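PDB 3ING: homoserine dehydrogenase, which probably catalyses the NADP-dependent interconversion of aspartate semialdehyde and homoserine, on the pathway to threonine and methionine. Local coordinates for residues A[85-99]-A[111-124]. Residues are numbered along the deposited sequence; the frame is centred on the assembly and turned at random.
Sequences LLVDCTPASRDGVRE and MNVVTANKSGLANK. With NDP (NADPH dihydro-nicotinamide-adenine-dinucleotide phosphate), chain C.
At the C-terminal ends of two inner strands of the Rossmann fold, where NADPH binds, parallel neighbours 85-88 and 112-115 are joined as a right-handed beta-alpha-beta crossover through helix 97-108. L86 and D88 pair with the second strand through both their N and O atoms, from L86 N to N112 O (2.9 Å) through to A116 N on D88 O. L85 lays CD2 against V114 CG2 (3.9 Å) on the side facing helix 306-321, whereas L86, D88, V113 and T115 turn to helix 97-108.

Past the strand ends, the N117 amide takes over. A chi1 of 172° swings it away from the N117 backbone nitrogen and across to segment 85-99, where ND2 donates to E99 OE2 (2.9 Å) in the first turn of helix 97-108, on the anti lone pair, the carboxylate standing 78° from the amide plane, and to T90 OG1 (3.3 Å) in the loop after strand 85-88, nearly in that plane. OD1 caps the following helix by accepting from S119 N, so both ends of the amide are fixed. E99 OE2 also accepts from S93 N, and its OE1 takes the S93 hydroxyl.

T90 OG1 is the hub: it donates to D88 OD1 on the syn lone pair and is gripped end-on by R98 NH1 and NH2, while T90 O accepts from hydroxyl O3D of the nicotinamide ribose (2.8 Å). A valine here lacks OG1, which would probably leave D88 OD1 without that donor, N117 ND2 without one acceptor, and the R98 guanidinium, with NADPH N6A over one face, freer to turn. Farther along, G96 packs where any side chain would strike N123, and S119 OG donates to S93 O at 2.6 Å, from above its carbonyl plane.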
loop_
_atom_site.group_PDB
_atom_site.type_symbol
_atom_site.label_atom_id
_atom_site.label_comp_id
_atom_site.label_asym_id
_atom_site.label_seq_id
_atom_site.Cartn_x
_atom_site.Cartn_y
_atom_site.Cartn_z
ATOM N N LEU A 85 -4.918 -1.098 23.740
ATOM C CA LEU A 85 -5.471 -0.319 22.649
ATOM C C LEU A 85 -6.972 -0.136 22.759
ATOM O O LEU A 85 -7.694 -1.072 23.121
ATOM C CB LEU A 85 -5.097 -1.102 21.386
ATOM C CG LEU A 85 -5.265 -0.713 19.938
ATOM C CD1 LEU A 85 -4.156 -1.414 19.090
ATOM C CD2 LEU A 85 -6.632 -1.121 19.491
ATOM N N LEU A 86 -7.440 1.083 22.477
ATOM C CA LEU A 86 -8.861 1.387 22.380
ATOM C C LEU A 86 -9.220 1.541 20.909
ATOM O O LEU A 86 -8.481 2.175 20.151
ATOM C CB LEU A 86 -9.228 2.682 23.114
ATOM C CG LEU A 86 -10.663 3.171 22.811
ATOM C CD1 LEU A 86 -11.705 2.572 23.780
ATOM C CD2 LEU A 86 -10.704 4.677 22.816
ATOM N N VAL A 87 -10.335 0.934 20.505
ATOM C CA VAL A 87 -10.817 1.016 19.143
ATOM C C VAL A 87 -12.154 1.773 19.151
ATOM O O VAL A 87 -13.095 1.410 19.866
ATOM C CB VAL A 87 -11.006 -0.374 18.539
ATOM C CG1 VAL A 87 -11.472 -0.245 17.048
ATOM C CG2 VAL A 87 -9.732 -1.211 18.693
ATOM N N ASP A 88 -12.205 2.856 18.381
ATOM C CA ASP A 88 -13.397 3.698 18.270
ATOM C C ASP A 88 -14.149 3.442 16.986
ATOM O O ASP A 88 -13.707 3.848 15.921
ATOM C CB ASP A 88 -13.000 5.170 18.323
ATOM C CG ASP A 88 -14.189 6.109 18.297
ATOM O OD1 ASP A 88 -15.314 5.614 18.386
ATOM O OD2 ASP A 88 -13.987 7.362 18.212
ATOM N N CYS A 89 -15.256 2.711 17.095
ATOM C CA CYS A 89 -16.164 2.523 15.999
ATOM C C CYS A 89 -17.531 3.176 16.310
ATOM O O CYS A 89 -18.600 2.672 15.899
ATOM C CB CYS A 89 -16.334 1.027 15.726
ATOM S SG CYS A 89 -14.834 0.266 15.026
ATOM N N THR A 90 -17.504 4.248 17.068
ATOM C CA THR A 90 -18.732 4.989 17.420
ATOM C C THR A 90 -19.023 6.005 16.303
ATOM O O THR A 90 -18.153 6.315 15.523
ATOM C CB THR A 90 -18.589 5.755 18.746
ATOM O OG1 THR A 90 -17.589 6.767 18.580
ATOM C CG2 THR A 90 -18.196 4.810 19.896
ATOM N N PRO A 91 -20.277 6.498 16.208
ATOM C CA PRO A 91 -20.609 7.480 15.188
ATOM C C PRO A 91 -20.008 8.839 15.468
ATOM O O PRO A 91 -19.675 9.163 16.621
ATOM C CB PRO A 91 -22.151 7.571 15.293
ATOM C CG PRO A 91 -22.590 6.492 16.180
ATOM C CD PRO A 91 -21.443 6.164 17.028
ATOM N N ALA A 92 -19.910 9.656 14.423
ATOM C CA ALA A 92 -19.431 11.010 14.539
ATOM C C ALA A 92 -20.302 11.870 15.420
ATOM O O ALA A 92 -21.508 11.919 15.260
ATOM C CB ALA A 92 -19.326 11.652 13.144
ATOM N N SER A 93 -19.676 12.548 16.375
ATOM C CA SER A 93 -20.327 13.647 17.116
ATOM C C SER A 93 -20.243 14.916 16.272
ATOM O O SER A 93 -19.458 14.987 15.307
ATOM C CB SER A 93 -19.629 13.900 18.429
ATOM O OG SER A 93 -18.377 14.506 18.209
ATOM N N ARG A 94 -20.994 15.951 16.657
ATOM C CA ARG A 94 -21.028 17.179 15.852
ATOM C C ARG A 94 -19.726 17.999 15.928
ATOM O O ARG A 94 -19.389 18.702 14.986
ATOM C CB ARG A 94 -22.186 18.068 16.329
ATOM C CG ARG A 94 -23.578 17.430 16.305
ATOM C CD ARG A 94 -23.994 16.956 14.923
ATOM N NE ARG A 94 -23.438 15.645 14.559
ATOM C CZ ARG A 94 -23.362 15.168 13.315
ATOM N NH1 ARG A 94 -23.798 15.884 12.289
ATOM N NH2 ARG A 94 -22.814 13.980 13.102
ATOM N N ASP A 95 -19.014 17.890 17.057
ATOM C CA ASP A 95 -17.885 18.759 17.385
ATOM C C ASP A 95 -16.579 18.042 17.742
ATOM O O ASP A 95 -15.552 18.674 17.963
ATOM C CB ASP A 95 -18.332 19.726 18.525
ATOM C CG ASP A 95 -18.637 19.007 19.862
ATOM O OD1 ASP A 95 -18.431 17.788 20.004
ATOM O OD2 ASP A 95 -19.105 19.682 20.783
ATOM N N GLY A 96 -16.586 16.710 17.789
ATOM C CA GLY A 96 -15.359 15.978 18.081
ATOM C C GLY A 96 -14.919 15.918 19.525
ATOM O O GLY A 96 -13.924 15.297 19.824
ATOM N N VAL A 97 -15.665 16.550 20.428
ATOM C CA VAL A 97 -15.243 16.677 21.830
ATOM C C VAL A 97 -15.334 15.341 22.558
ATOM O O VAL A 97 -14.446 14.988 23.329
ATOM C CB VAL A 97 -16.074 17.794 22.530
ATOM C CG1 VAL A 97 -15.775 17.849 23.994
ATOM C CG2 VAL A 97 -15.801 19.158 21.816
ATOM N N ARG A 98 -16.404 14.582 22.292
ATOM C CA ARG A 98 -16.581 13.271 22.888
ATOM C C ARG A 98 -15.408 12.324 22.531
ATOM O O ARG A 98 -14.868 11.605 23.391
ATOM C CB ARG A 98 -17.925 12.668 22.430
ATOM C CG ARG A 98 -18.200 11.304 23.053
ATOM C CD ARG A 98 -19.516 10.650 22.607
ATOM N NE ARG A 98 -19.573 10.428 21.164
ATOM C CZ ARG A 98 -18.887 9.471 20.523
ATOM N NH1 ARG A 98 -18.054 8.639 21.155
ATOM N NH2 ARG A 98 -19.010 9.362 19.224
ATOM N N GLU A 99 -14.998 12.374 21.273
ATOM C CA GLU A 99 -13.923 11.552 20.758
ATOM C C GLU A 99 -12.580 11.970 21.358
ATOM O O GLU A 99 -11.781 11.127 21.793
ATOM C CB GLU A 99 -13.901 11.654 19.244
ATOM C CG GLU A 99 -15.137 11.028 18.514
ATOM C CD GLU A 99 -16.353 11.940 18.302
ATOM O OE1 GLU A 99 -16.428 13.019 18.932
ATOM O OE2 GLU A 99 -17.283 11.524 17.530
HETATM N N MSE A 111 -2.935 3.411 26.877
HETATM C CA MSE A 111 -3.361 2.748 25.682
HETATM C C MSE A 111 -3.079 3.555 24.434
HETATM O O MSE A 111 -3.050 4.798 24.471
HETATM C CB MSE A 111 -4.858 2.488 25.750
HETATM C CG MSE A 111 -5.292 1.653 26.919
HETATM SE SE MSE A 111 -7.163 1.229 26.788
HETATM C CE MSE A 111 -7.858 2.253 27.599
ATOM N N ASN A 112 -2.870 2.854 23.312
ATOM C CA ASN A 112 -2.894 3.542 22.008
ATOM C C ASN A 112 -4.312 3.508 21.500
ATOM O O ASN A 112 -5.181 2.881 22.122
ATOM C CB ASN A 112 -1.928 2.899 21.008
ATOM C CG ASN A 112 -0.501 3.000 21.433
ATOM O OD1 ASN A 112 0.011 4.086 21.744
ATOM N ND2 ASN A 112 0.181 1.866 21.440
ATOM N N VAL A 113 -4.574 4.195 20.379
ATOM C CA VAL A 113 -5.888 4.240 19.805
ATOM C C VAL A 113 -5.925 3.906 18.343
ATOM O O VAL A 113 -5.050 4.298 17.580
ATOM C CB VAL A 113 -6.531 5.670 20.022
ATOM C CG1 VAL A 113 -7.838 5.817 19.275
ATOM C CG2 VAL A 113 -6.755 5.918 21.517
ATOM N N VAL A 114 -6.968 3.172 17.952
ATOM C CA VAL A 114 -7.309 2.968 16.548
ATOM C C VAL A 114 -8.724 3.491 16.335
ATOM O O VAL A 114 -9.626 3.156 17.098
ATOM C CB VAL A 114 -7.279 1.506 16.153
ATOM C CG1 VAL A 114 -7.849 1.371 14.779
ATOM C CG2 VAL A 114 -5.831 0.942 16.250
ATOM N N THR A 115 -8.932 4.317 15.313
ATOM C CA THR A 115 -10.252 4.840 15.089
ATOM C C THR A 115 -10.709 4.729 13.639
ATOM O O THR A 115 -9.940 4.898 12.701
ATOM C CB THR A 115 -10.359 6.319 15.571
ATOM O OG1 THR A 115 -11.743 6.774 15.511
ATOM C CG2 THR A 115 -9.450 7.260 14.733
ATOM N N ALA A 116 -11.993 4.442 13.500
ATOM C CA ALA A 116 -12.777 4.572 12.248
ATOM C C ALA A 116 -13.604 5.858 12.242
ATOM O O ALA A 116 -14.102 6.285 11.200
ATOM C CB ALA A 116 -13.767 3.342 12.103
ATOM N N ASN A 117 -13.770 6.443 13.414
ATOM C CA ASN A 117 -14.570 7.649 13.589
ATOM C C ASN A 117 -13.736 8.863 13.150
ATOM O O ASN A 117 -12.606 9.018 13.577
ATOM C CB ASN A 117 -15.045 7.702 15.053
ATOM C CG ASN A 117 -15.742 9.023 15.432
ATOM O OD1 ASN A 117 -15.369 10.056 14.952
ATOM N ND2 ASN A 117 -16.711 8.960 16.327
ATOM N N LYS A 118 -14.308 9.697 12.269
ATOM C CA LYS A 118 -13.619 10.827 11.649
ATOM C C LYS A 118 -13.765 12.138 12.388
ATOM O O LYS A 118 -13.029 13.090 12.100
ATOM C CB LYS A 118 -14.182 11.026 10.240
ATOM C CG LYS A 118 -14.080 9.734 9.456
ATOM C CD LYS A 118 -15.038 9.649 8.294
ATOM C CE LYS A 118 -15.326 8.166 7.975
ATOM N NZ LYS A 118 -16.360 8.008 6.913
ATOM N N SER A 119 -14.718 12.220 13.313
ATOM C CA SER A 119 -15.079 13.539 13.888
ATOM C C SER A 119 -14.055 14.107 14.870
ATOM O O SER A 119 -13.805 15.312 14.908
ATOM C CB SER A 119 -16.422 13.432 14.586
ATOM O OG SER A 119 -16.854 14.701 15.043
ATOM N N GLY A 120 -13.485 13.249 15.700
ATOM C CA GLY A 120 -12.445 13.699 16.632
ATOM C C GLY A 120 -11.285 14.305 15.884
ATOM O O GLY A 120 -10.927 15.419 16.120
ATOM N N LEU A 121 -10.730 13.566 14.919
ATOM C CA LEU A 121 -9.591 14.047 14.158
ATOM C C LEU A 121 -9.926 15.222 13.269
ATOM O O LEU A 121 -9.084 16.064 13.026
ATOM C CB LEU A 121 -9.015 12.901 13.311
ATOM C CG LEU A 121 -8.400 11.741 14.103
ATOM C CD1 LEU A 121 -8.034 10.572 13.194
ATOM C CD2 LEU A 121 -7.189 12.233 14.939
ATOM N N ALA A 122 -11.152 15.292 12.773
ATOM C CA ALA A 122 -11.537 16.400 11.881
ATOM C C ALA A 122 -11.752 17.743 12.615
ATOM O O ALA A 122 -11.591 18.806 12.026
ATOM C CB ALA A 122 -12.788 16.018 11.051
ATOM N N ASN A 123 -12.070 17.665 13.903
ATOM C CA ASN A 123 -12.382 18.814 14.723
ATOM C C ASN A 123 -11.328 19.172 15.756
ATOM O O ASN A 123 -11.159 20.349 16.095
ATOM C CB ASN A 123 -13.709 18.538 15.453
ATOM C CG ASN A 123 -14.909 18.554 14.517
ATOM O OD1 ASN A 123 -15.261 19.599 14.003
ATOM N ND2 ASN A 123 -15.561 17.417 14.340
ATOM N N LYS A 124 -10.628 18.168 16.269
ATOM C CA LYS A 124 -9.762 18.311 17.429
ATOM C C LYS A 124 -8.368 17.679 17.219
ATOM O O LYS A 124 -7.760 17.148 18.154
ATOM C CB LYS A 124 -10.446 17.669 18.648
ATOM C CG LYS A 124 -11.835 18.241 19.023
ATOM C CD LYS A 124 -11.904 18.940 20.346
ATOM C CE LYS A 124 -10.686 19.774 20.655
ATOM N NZ LYS A 124 -10.979 20.988 21.426
HETATM P PA NDP C . -23.388 2.353 13.400
HETATM O O1A NDP C . -23.849 1.188 12.622
HETATM O O2A NDP C . -24.396 3.402 13.683
HETATM O O5B NDP C . -22.793 1.877 14.819
HETATM C C5B NDP C . -22.372 2.737 15.858
HETATM C C4B NDP C . -22.111 1.940 17.127
HETATM O O4B NDP C . -21.787 2.780 18.204
HETATM C C3B NDP C . -23.363 1.193 17.605
HETATM O O3B NDP C . -23.011 0.052 18.371
HETATM C C2B NDP C . -24.035 2.201 18.475
HETATM O O2B NDP C . -24.907 1.656 19.425
HETATM C C1B NDP C . -22.827 2.759 19.179
HETATM N N9A NDP C . -22.991 4.104 19.718
HETATM C C8A NDP C . -23.751 5.156 19.289
HETATM N N7A NDP C . -23.491 6.219 20.114
HETATM C C5A NDP C . -22.589 5.834 21.029
HETATM C C6A NDP C . -22.027 6.532 22.078
HETATM N N6A NDP C . -22.114 7.859 22.129
HETATM N N1A NDP C . -21.130 5.851 22.820
HETATM C C2A NDP C . -20.813 4.524 22.609
HETATM N N3A NDP C . -21.360 3.811 21.559
HETATM C C4A NDP C . -22.246 4.513 20.794
HETATM O O3 NDP C . -22.120 3.023 12.677
HETATM P PN NDP C . -21.106 2.298 11.661
HETATM O O1N NDP C . -21.730 2.245 10.304
HETATM O O2N NDP C . -20.648 1.039 12.327
HETATM O O5D NDP C . -19.875 3.352 11.568
HETATM C C5D NDP C . -19.082 3.459 12.752
HETATM C C4D NDP C . -17.989 4.499 12.524
HETATM O O4D NDP C . -17.197 4.057 11.444
HETATM C C3D NDP C . -18.505 5.855 12.124
HETATM O O3D NDP C . -17.847 6.929 12.807
HETATM C C2D NDP C . -18.287 5.910 10.624
HETATM O O2D NDP C . -18.123 7.216 10.142
HETATM C C1D NDP C . -17.031 5.083 10.479
HETATM N N1N NDP C . -16.834 4.545 9.144
HETATM C C2N NDP C . -17.805 3.756 8.586
HETATM C C3N NDP C . -17.763 3.362 7.256
HETATM C C7N NDP C . -18.769 2.392 6.764
HETATM O O7N NDP C . -18.328 1.490 5.822
HETATM N N7N NDP C . -19.985 2.302 7.285
HETATM C C4N NDP C . -16.478 3.488 6.446
HETATM C C5N NDP C . -15.466 4.335 7.166
HETATM C C6N NDP C . -15.671 4.802 8.462
HETATM P P2B NDP C . -26.109 0.662 19.055
HETATM O O1X NDP C . -26.815 0.602 20.382
HETATM O O2X NDP C . -25.611 -0.674 18.427
HETATM O O3X NDP C . -26.897 1.417 18.032
HETATM O O HOH W 1 -17.839 16.610 12.796
HETATM O O HOH W 2 -17.799 21.267 14.131
#